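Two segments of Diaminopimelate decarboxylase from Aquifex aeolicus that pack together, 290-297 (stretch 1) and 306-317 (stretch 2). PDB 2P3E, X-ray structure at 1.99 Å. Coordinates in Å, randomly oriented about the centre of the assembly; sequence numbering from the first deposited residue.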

# COMPACT_ATOMS: atom_id res chain seq x y z
N ILE B 290 -12.91 -13.03 2.91
CA ILE B 290 -11.79 -13.94 2.87
C ILE B 290 -11.05 -13.78 1.54
O ILE B 290 -11.65 -13.41 0.52
N LEU B 291 -9.74 -14.01 1.56
CA LEU B 291 -8.93 -13.87 0.37
C LEU B 291 -8.53 -15.25 -0.13
O LEU B 291 -7.91 -16.03 0.61
N ILE B 292 -8.89 -15.55 -1.38
CA ILE B 292 -8.55 -16.83 -2.00
C ILE B 292 -7.35 -16.64 -2.90
O ILE B 292 -7.30 -15.70 -3.70
N THR B 293 -6.38 -17.54 -2.75
CA THR B 293 -5.15 -17.45 -3.51
C THR B 293 -4.74 -18.84 -4.00
O THR B 293 -5.03 -19.83 -3.35
N GLN B 294 -4.09 -18.89 -5.16
CA GLN B 294 -3.64 -20.17 -5.73
C GLN B 294 -2.13 -20.36 -5.56
O GLN B 294 -1.33 -19.44 -5.79
N VAL B 295 -1.76 -21.56 -5.14
CA VAL B 295 -0.36 -21.96 -5.01
C VAL B 295 0.29 -22.06 -6.40
O VAL B 295 -0.23 -22.74 -7.30
N GLN B 296 1.41 -21.36 -6.57
CA GLN B 296 2.15 -21.31 -7.82
C GLN B 296 3.36 -22.23 -7.75
O GLN B 296 3.56 -23.04 -8.66
N PHE B 297 4.15 -22.12 -6.68
CA PHE B 297 5.36 -22.94 -6.53
C PHE B 297 5.56 -23.39 -5.08
O PHE B 297 5.16 -22.69 -4.14
N PHE B 306 8.82 -23.10 1.56
CA PHE B 306 8.08 -21.96 1.04
C PHE B 306 6.93 -22.46 0.16
O PHE B 306 7.11 -23.35 -0.70
N ILE B 307 5.76 -21.88 0.39
CA ILE B 307 4.58 -22.08 -0.44
C ILE B 307 4.33 -20.72 -1.10
O ILE B 307 3.91 -19.77 -0.45
N ILE B 308 4.63 -20.65 -2.40
CA ILE B 308 4.55 -19.38 -3.14
C ILE B 308 3.19 -19.30 -3.81
O ILE B 308 2.82 -20.19 -4.58
N VAL B 309 2.45 -18.23 -3.51
CA VAL B 309 1.07 -18.06 -3.99
C VAL B 309 0.94 -16.82 -4.87
O VAL B 309 1.91 -16.07 -5.01
N ASP B 310 -0.25 -16.61 -5.44
CA ASP B 310 -0.42 -15.49 -6.39
C ASP B 310 -0.89 -14.19 -5.74
O ASP B 310 -0.99 -13.15 -6.40
N ALA B 311 -1.17 -14.24 -4.45
CA ALA B 311 -1.56 -13.05 -3.69
C ALA B 311 -0.42 -12.65 -2.80
O ALA B 311 0.24 -13.49 -2.18
N GLY B 312 -0.19 -11.35 -2.71
CA GLY B 312 0.90 -10.85 -1.87
C GLY B 312 0.53 -9.61 -1.09
O GLY B 312 -0.66 -9.28 -0.90
N MET B 313 1.56 -8.90 -0.63
CA MET B 313 1.37 -7.70 0.17
C MET B 313 0.61 -6.62 -0.61
O MET B 313 0.05 -5.69 -0.00
N ASN B 314 0.63 -6.73 -1.93
CA ASN B 314 -0.15 -5.87 -2.82
C ASN B 314 -1.64 -6.08 -2.67
O ASN B 314 -2.42 -5.17 -2.97
N ASP B 315 -2.03 -7.28 -2.23
CA ASP B 315 -3.45 -7.67 -2.05
C ASP B 315 -3.88 -7.54 -0.60
O ASP B 315 -4.98 -7.05 -0.32
N LEU B 316 -3.02 -7.99 0.31
CA LEU B 316 -3.29 -7.94 1.75
C LEU B 316 -2.00 -7.61 2.43
O LEU B 316 -1.06 -8.42 2.46
N ILE B 317 -1.93 -6.39 2.96
CA ILE B 317 -0.65 -5.86 3.44
C ILE B 317 -0.39 -6.13 4.93
O ILE B 317 0.72 -5.94 5.41

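The antiparallel pairing of the two strands is interrupted by a β bulge, at which the carbonyl of Ile308 serves two successive amides: Gln296 N lies 2.7 Å and Phe297 N 3.1 Å from Ile308 O. The register consequently shifts by one residue between the Val295–Val309 and Phe297–Ile308 pairs. Beyond the bulge, Ile308 N returns a hydrogen bond to Phe297 O (2.7 Å).

Where the second strand gives way to loop, side-chain bonding takes over. Asp310 (chi1 p) leaves its backbone sideways, but its carboxylate reaches stretch 1, where OD1 accepts from both Thr293 OG1 (2.7 Å) and Gln294 N (2.9 Å). A weak bond from Asp310 N to Gln294 O (3.0 Å) completes the link. Thr293, a t rotamer pointing toward stretch 2, also packs its OG1 against Val309 CB (3.3 Å). Gln296 (chi1 and chi2 both m) folds back along its own strand, so that its NE2 donates to Gln294 O (3.0 Å) and Gln294 OE1 (3.2 Å); the same NE2 lies 3.7 Å from Asp310 CB.

Apolar contacts flank this polar centre. Val295 (t) and Val309 (m) share one face of the sheet, with Val295 CG2 4.0 Å from Val309 CG1 and 3.8 Å from CG2 of Ile307 (m, t). Phe297 (m) and Ile308 (m, t) occupy the other face: Phe297 CB meets Ile308 CD1 at 4.0 Å, while Ile308 CG2 sits at the edge of the phenyl ring, near its plane. At the far end, Leu291 (t, p) points toward the loop, its CD2 approaching Leu316 CB at 3.9 Å and Ala311 CB at 4.1 Å. The loop is braced internally, as Gly312 N donates to Asp315 OD2 (3.1 Å).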

# COMPACT_ATOMS: atom_id res chain seq x y z
CB ILE B 290 -12.19 -15.43 3.13
CG1 ILE B 290 -13.03 -15.99 2.00
CG2 ILE B 290 -12.94 -15.60 4.46
CD1 ILE B 290 -13.22 -17.47 2.14
CB LEU B 291 -7.70 -13.01 0.64
CG LEU B 291 -6.65 -12.83 -0.48
CD1 LEU B 291 -7.27 -12.18 -1.72
CD2 LEU B 291 -5.47 -12.00 0.04
CB ILE B 292 -9.70 -17.44 -2.86
CG1 ILE B 292 -11.04 -17.47 -2.08
CG2 ILE B 292 -9.32 -18.86 -3.38
CD1 ILE B 292 -10.98 -18.16 -0.69
CB THR B 293 -4.02 -16.76 -2.68
OG1 THR B 293 -2.84 -16.64 -3.48
CG2 THR B 293 -3.68 -17.53 -1.39
CB GLN B 294 -4.03 -20.23 -7.21
CG GLN B 294 -3.72 -21.57 -7.89
CD GLN B 294 -3.96 -21.52 -9.37
OE1 GLN B 294 -3.46 -20.63 -10.07
NE2 GLN B 294 -4.74 -22.48 -9.86
CB VAL B 295 -0.22 -23.32 -4.25
CG1 VAL B 295 1.26 -23.74 -4.18
CG2 VAL B 295 -0.83 -23.24 -2.83
CB GLN B 296 2.59 -19.88 -8.13
CG GLN B 296 1.45 -18.88 -8.24
CD GLN B 296 0.37 -19.31 -9.21
OE1 GLN B 296 0.64 -19.55 -10.39
NE2 GLN B 296 -0.87 -19.41 -8.73
CB PHE B 297 6.62 -22.17 -6.96
CG PHE B 297 6.56 -21.61 -8.34
CD1 PHE B 297 6.75 -22.42 -9.45
CD2 PHE B 297 6.29 -20.26 -8.54
CE1 PHE B 297 6.67 -21.89 -10.75
CE2 PHE B 297 6.22 -19.73 -9.83
CZ PHE B 297 6.42 -20.55 -10.93
CB PHE B 306 9.00 -21.01 0.25
CG PHE B 306 10.09 -20.39 1.08
CD1 PHE B 306 9.89 -19.16 1.71
CD2 PHE B 306 11.32 -21.01 1.23
CE1 PHE B 306 10.90 -18.57 2.47
CE2 PHE B 306 12.34 -20.43 1.99
CZ PHE B 306 12.12 -19.20 2.61
CB ILE B 307 3.36 -22.51 0.41
CG1 ILE B 307 3.64 -23.86 1.11
CG2 ILE B 307 2.09 -22.58 -0.44
CD1 ILE B 307 2.54 -24.33 2.05
CB ILE B 308 5.71 -19.24 -4.17
CG1 ILE B 308 7.06 -19.36 -3.44
CG2 ILE B 308 5.59 -17.91 -4.96
CD1 ILE B 308 8.28 -19.63 -4.35
CB VAL B 309 0.04 -18.04 -2.80
CG1 VAL B 309 0.06 -19.38 -2.06
CG2 VAL B 309 0.32 -16.86 -1.83
CB ASP B 310 -1.26 -15.88 -7.62
CG ASP B 310 -2.70 -16.32 -7.28
OD1 ASP B 310 -3.14 -16.27 -6.11
OD2 ASP B 310 -3.41 -16.71 -8.24
CB ALA B 311 -2.82 -13.30 -2.84
CB MET B 313 2.72 -7.18 0.68
CG MET B 313 3.63 -6.63 -0.42
SD MET B 313 5.26 -6.15 0.22
CE MET B 313 4.85 -4.74 1.28
CB ASN B 314 0.24 -6.13 -4.29
CG ASN B 314 -0.01 -7.58 -4.71
OD1 ASN B 314 0.53 -8.54 -4.13
ND2 ASN B 314 -0.80 -7.75 -5.75
CB ASP B 315 -3.68 -9.11 -2.53
CG ASP B 315 -3.38 -9.29 -4.01
OD1 ASP B 315 -4.11 -8.70 -4.86
OD2 ASP B 315 -2.43 -10.03 -4.34
CB LEU B 316 -3.83 -9.29 2.27
CG LEU B 316 -4.10 -9.44 3.79
CD1 LEU B 316 -5.08 -8.40 4.32
CD2 LEU B 316 -4.58 -10.85 4.14
CB ILE B 317 -0.57 -4.33 3.14
CG1 ILE B 317 0.90 -3.86 3.04
CG2 ILE B 317 -1.42 -3.53 4.15
CD1 ILE B 317 1.04 -2.43 2.42